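Local coordinates for pili retraction protein PilT (Thermus thermophilus, PDB 5FL3) that probably hydrolyses ATP, as a motor ATPase of the GSP E family, to power the retraction of pili, at residues A290-I295 with R326-H331. Sequence-based numbering, arbitrary orientation.
Sequences ALEILI and RTFDQH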
ATOM      1  N   ALA A 290      -7.875   6.722   8.383  1.00 35.73           N
ATOM      2  CA  ALA A 290      -9.098   6.091   8.836  1.00 38.51           C
ATOM      3  C   ALA A 290      -8.902   4.604   8.635  1.00 42.12           C
ATOM      4  O   ALA A 290      -8.582   4.174   7.528  1.00 40.85           O
ATOM      5  CB  ALA A 290     -10.295   6.593   8.060  1.00 37.47           C
ATOM      6  N   LEU A 291      -9.106   3.821   9.691  1.00 41.42           N
ATOM      7  CA  LEU A 291      -8.699   2.423   9.688  1.00 42.44           C
ATOM      8  C   LEU A 291      -9.755   1.519  10.311  1.00 44.75           C
ATOM      9  O   LEU A 291     -10.238   1.777  11.429  1.00 42.00           O
ATOM     10  CB  LEU A 291      -7.365   2.281  10.420  1.00 38.90           C
ATOM     11  CG  LEU A 291      -6.870   0.865  10.640  1.00 41.73           C
ATOM     12  CD1 LEU A 291      -6.656   0.169   9.297  1.00 42.01           C
ATOM     13  CD2 LEU A 291      -5.590   0.876  11.442  1.00 41.69           C
ATOM     14  N   GLU A 292     -10.144   0.494   9.553  1.00 41.17           N
ATOM     15  CA  GLU A 292     -11.044  -0.553  10.036  1.00 43.29           C
ATOM     16  C   GLU A 292     -10.259  -1.854  10.216  1.00 42.03           C
ATOM     17  O   GLU A 292      -9.526  -2.258   9.310  1.00 36.51           O
ATOM     18  CB  GLU A 292     -12.203  -0.757   9.076  1.00 37.09           C
ATOM     19  CG  GLU A 292     -13.106  -1.905   9.413  1.00 39.15           C
ATOM     20  CD  GLU A 292     -14.318  -1.920   8.506  1.00 46.21           C
ATOM     21  OE1 GLU A 292     -14.998  -0.878   8.448  1.00 51.84           O
ATOM     22  OE2 GLU A 292     -14.596  -2.950   7.848  1.00 48.10           O
ATOM     23  N   ILE A 293     -10.423  -2.501  11.373  1.00 39.74           N
ATOM     24  CA  ILE A 293      -9.701  -3.732  11.705  1.00 38.18           C
ATOM     25  C   ILE A 293     -10.625  -4.918  11.931  1.00 43.82           C
ATOM     26  O   ILE A 293     -11.426  -4.916  12.865  1.00 43.60           O
ATOM     27  CB  ILE A 293      -8.838  -3.545  12.963  1.00 40.17           C
ATOM     28  CG1 ILE A 293      -7.952  -2.307  12.804  1.00 41.69           C
ATOM     29  CG2 ILE A 293      -7.998  -4.764  13.257  1.00 40.25           C
ATOM     30  CD1 ILE A 293      -7.144  -1.968  14.023  1.00 43.93           C
ATOM     31  N   LEU A 294     -10.512  -5.929  11.066  1.00 42.99           N
ATOM     32  CA  LEU A 294     -11.119  -7.230  11.325  1.00 39.25           C
ATOM     33  C   LEU A 294     -10.053  -8.215  11.765  1.00 39.89           C
ATOM     34  O   LEU A 294      -9.128  -8.501  11.017  1.00 45.90           O
ATOM     35  CB  LEU A 294     -11.845  -7.758  10.090  1.00 41.08           C
ATOM     36  CG  LEU A 294     -12.352  -9.197  10.204  1.00 41.60           C
ATOM     37  CD1 LEU A 294     -13.195  -9.339  11.448  1.00 49.39           C
ATOM     38  CD2 LEU A 294     -13.160  -9.607   8.993  1.00 41.48           C
ATOM     39  N   ILE A 295     -10.154  -8.719  12.985  1.00 41.93           N
ATOM     40  CA  ILE A 295      -9.224  -9.741  13.437  1.00 40.76           C
ATOM     41  C   ILE A 295      -9.922 -11.085  13.411  1.00 45.40           C
ATOM     42  O   ILE A 295     -11.028 -11.231  13.927  1.00 48.21           O
ATOM     43  CB  ILE A 295      -8.689  -9.460  14.837  1.00 43.15           C
ATOM     44  CG1 ILE A 295      -7.910  -8.145  14.853  1.00 42.74           C
ATOM     45  CG2 ILE A 295      -7.786 -10.587  15.288  1.00 41.71           C
ATOM     46  CD1 ILE A 295      -6.580  -8.221  14.188  1.00 37.64           C
ATOM     47  N   ARG A 326     -12.631  -2.633  15.151  1.00 49.59           N
ATOM     48  CA  ARG A 326     -13.424  -1.410  15.030  1.00 49.61           C
ATOM     49  C   ARG A 326     -13.813  -1.260  13.561  1.00 49.65           C
ATOM     50  O   ARG A 326     -13.086  -1.720  12.675  1.00 46.77           O
ATOM     51  CB  ARG A 326     -12.638  -0.185  15.485  1.00 46.22           C
ATOM     52  CG  ARG A 326     -11.557   0.175  14.508  1.00 47.40           C
ATOM     53  CD  ARG A 326     -10.279   0.561  15.161  1.00 46.21           C
ATOM     54  NE  ARG A 326      -9.449   1.290  14.221  1.00 44.44           N
ATOM     55  CZ  ARG A 326      -8.323   1.901  14.553  1.00 48.08           C
ATOM     56  NH1 ARG A 326      -7.905   1.864  15.812  1.00 51.64           N
ATOM     57  NH2 ARG A 326      -7.625   2.557  13.630  1.00 47.82           N
ATOM     58  N   THR A 327     -14.948  -0.623  13.298  1.00 49.53           N
ATOM     59  CA  THR A 327     -15.366  -0.367  11.928  1.00 46.18           C
ATOM     60  C   THR A 327     -14.842   0.988  11.479  1.00 48.06           C
ATOM     61  O   THR A 327     -14.340   1.765  12.302  1.00 49.08           O
ATOM     62  CB  THR A 327     -16.898  -0.394  11.779  1.00 49.34           C
ATOM     63  OG1 THR A 327     -17.478   0.618  12.605  1.00 49.59           O
ATOM     64  CG2 THR A 327     -17.446  -1.737  12.186  1.00 51.36           C
ATOM     65  N   PHE A 328     -14.946   1.272  10.184  1.00 46.17           N
ATOM     66  CA  PHE A 328     -14.650   2.614   9.705  1.00 53.60           C
ATOM     67  C   PHE A 328     -15.502   3.661  10.407  1.00 51.15           C
ATOM     68  O   PHE A 328     -14.973   4.680  10.854  1.00 47.90           O
ATOM     69  CB  PHE A 328     -14.858   2.741   8.200  1.00 51.19           C
ATOM     70  CG  PHE A 328     -13.590   2.847   7.436  1.00 53.09           C
ATOM     71  CD1 PHE A 328     -12.418   2.331   7.956  1.00 57.02           C
ATOM     72  CD2 PHE A 328     -13.546   3.505   6.227  1.00 61.37           C
ATOM     73  CE1 PHE A 328     -11.239   2.420   7.274  1.00 55.77           C
ATOM     74  CE2 PHE A 328     -12.353   3.602   5.545  1.00 60.36           C
ATOM     75  CZ  PHE A 328     -11.200   3.053   6.042  1.00 52.53           C
ATOM     76  N   ASP A 329     -16.811   3.409  10.487  1.00 51.38           N
ATOM     77  CA  ASP A 329     -17.731   4.398  11.023  1.00 48.71           C
ATOM     78  C   ASP A 329     -17.403   4.644  12.482  1.00 52.20           C
ATOM     79  O   ASP A 329     -17.589   5.753  12.977  1.00 52.38           O
ATOM     80  CB  ASP A 329     -19.186   3.963  10.853  1.00 53.77           C
ATOM     81  CG  ASP A 329     -19.635   3.974   9.396  1.00 57.19           C
ATOM     82  OD1 ASP A 329     -18.864   4.498   8.561  1.00 51.06           O
ATOM     83  OD2 ASP A 329     -20.763   3.487   9.105  1.00 58.32           O
ATOM     84  N   GLN A 330     -16.878   3.626  13.163  1.00 51.21           N
ATOM     85  CA  GLN A 330     -16.418   3.799  14.544  1.00 49.37           C
ATOM     86  C   GLN A 330     -15.161   4.650  14.625  1.00 46.62           C
ATOM     87  O   GLN A 330     -15.068   5.538  15.457  1.00 51.53           O
ATOM     88  CB  GLN A 330     -16.152   2.451  15.220  1.00 48.44           C
ATOM     89  CG  GLN A 330     -17.390   1.729  15.705  1.00 48.19           C
ATOM     90  CD  GLN A 330     -17.061   0.366  16.272  1.00 55.72           C
ATOM     91  OE1 GLN A 330     -16.424  -0.452  15.612  1.00 56.37           O
ATOM     92  NE2 GLN A 330     -17.481   0.117  17.507  1.00 55.83           N
ATOM     93  N   HIS A 331     -14.189   4.388  13.768  1.00 49.69           N
ATOM     94  CA  HIS A 331     -12.938   5.123  13.868  1.00 49.14           C
ATOM     95  C   HIS A 331     -13.143   6.572  13.460  1.00 48.54           C
ATOM     96  O   HIS A 331     -12.437   7.450  13.950  1.00 50.90           O
ATOM     97  CB  HIS A 331     -11.842   4.475  13.018  1.00 44.56           C
ATOM     98  CG  HIS A 331     -10.474   5.021  13.285  1.00 46.32           C
ATOM     99  ND1 HIS A 331      -9.601   5.380  12.279  1.00 45.46           N
ATOM    100  CD2 HIS A 331      -9.826   5.278  14.448  1.00 50.66           C
ATOM    101  CE1 HIS A 331      -8.480   5.834  12.809  1.00 47.33           C
ATOM    102  NE2 HIS A 331      -8.589   5.781  14.126  1.00 47.54           N
TER
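I293 and R326 form a single antiparallel bridge of the hydrogen-bonded kind, in which I293 N donates to R326 O at 3.1 Å and R326 N gives a weak bond back to I293 O. Next to it, the side chains of R326 and H331 bond the backbone of L291. R326 NE reaches L291 O at 2.9 Å, nearly straight (169° at the hydrogen) but from above the carbonyl plane. I293 CD1 lies over one face of the guanidinium and H331 CD2 over the opposite one, both offset toward the rim, while NH2 sits above the centre of the H331 imidazole and also touches L291 CB, the side chains of L291 and R326 crossing at about a right angle. An alanine in place of R326 would probably leave L291 O without this donor and open a gap between I293 and the H331 ring. H331 in turn accepts from L291 N through ND1 (3.1 Å), the donor tilted out of the ring plane. Strand 287-295 is the outermost of the P-loop-type ATPase sheet within this chain, paired antiparallel with strand 270-280, and helix 328-337 starts against its other edge. T327 is the N-cap of that helix, forming a capping box with Q330. The extended E292 accepts from F328 N at OE1, on the anti lone pair, at 2.8 Å; its OE2 is bound by A243 N, so both carboxylate oxygens are held. The F328 ring turns its edge to E292 N, A290 CB lies over the rim of one face, and R277 of the adjoining strand also touches this ring.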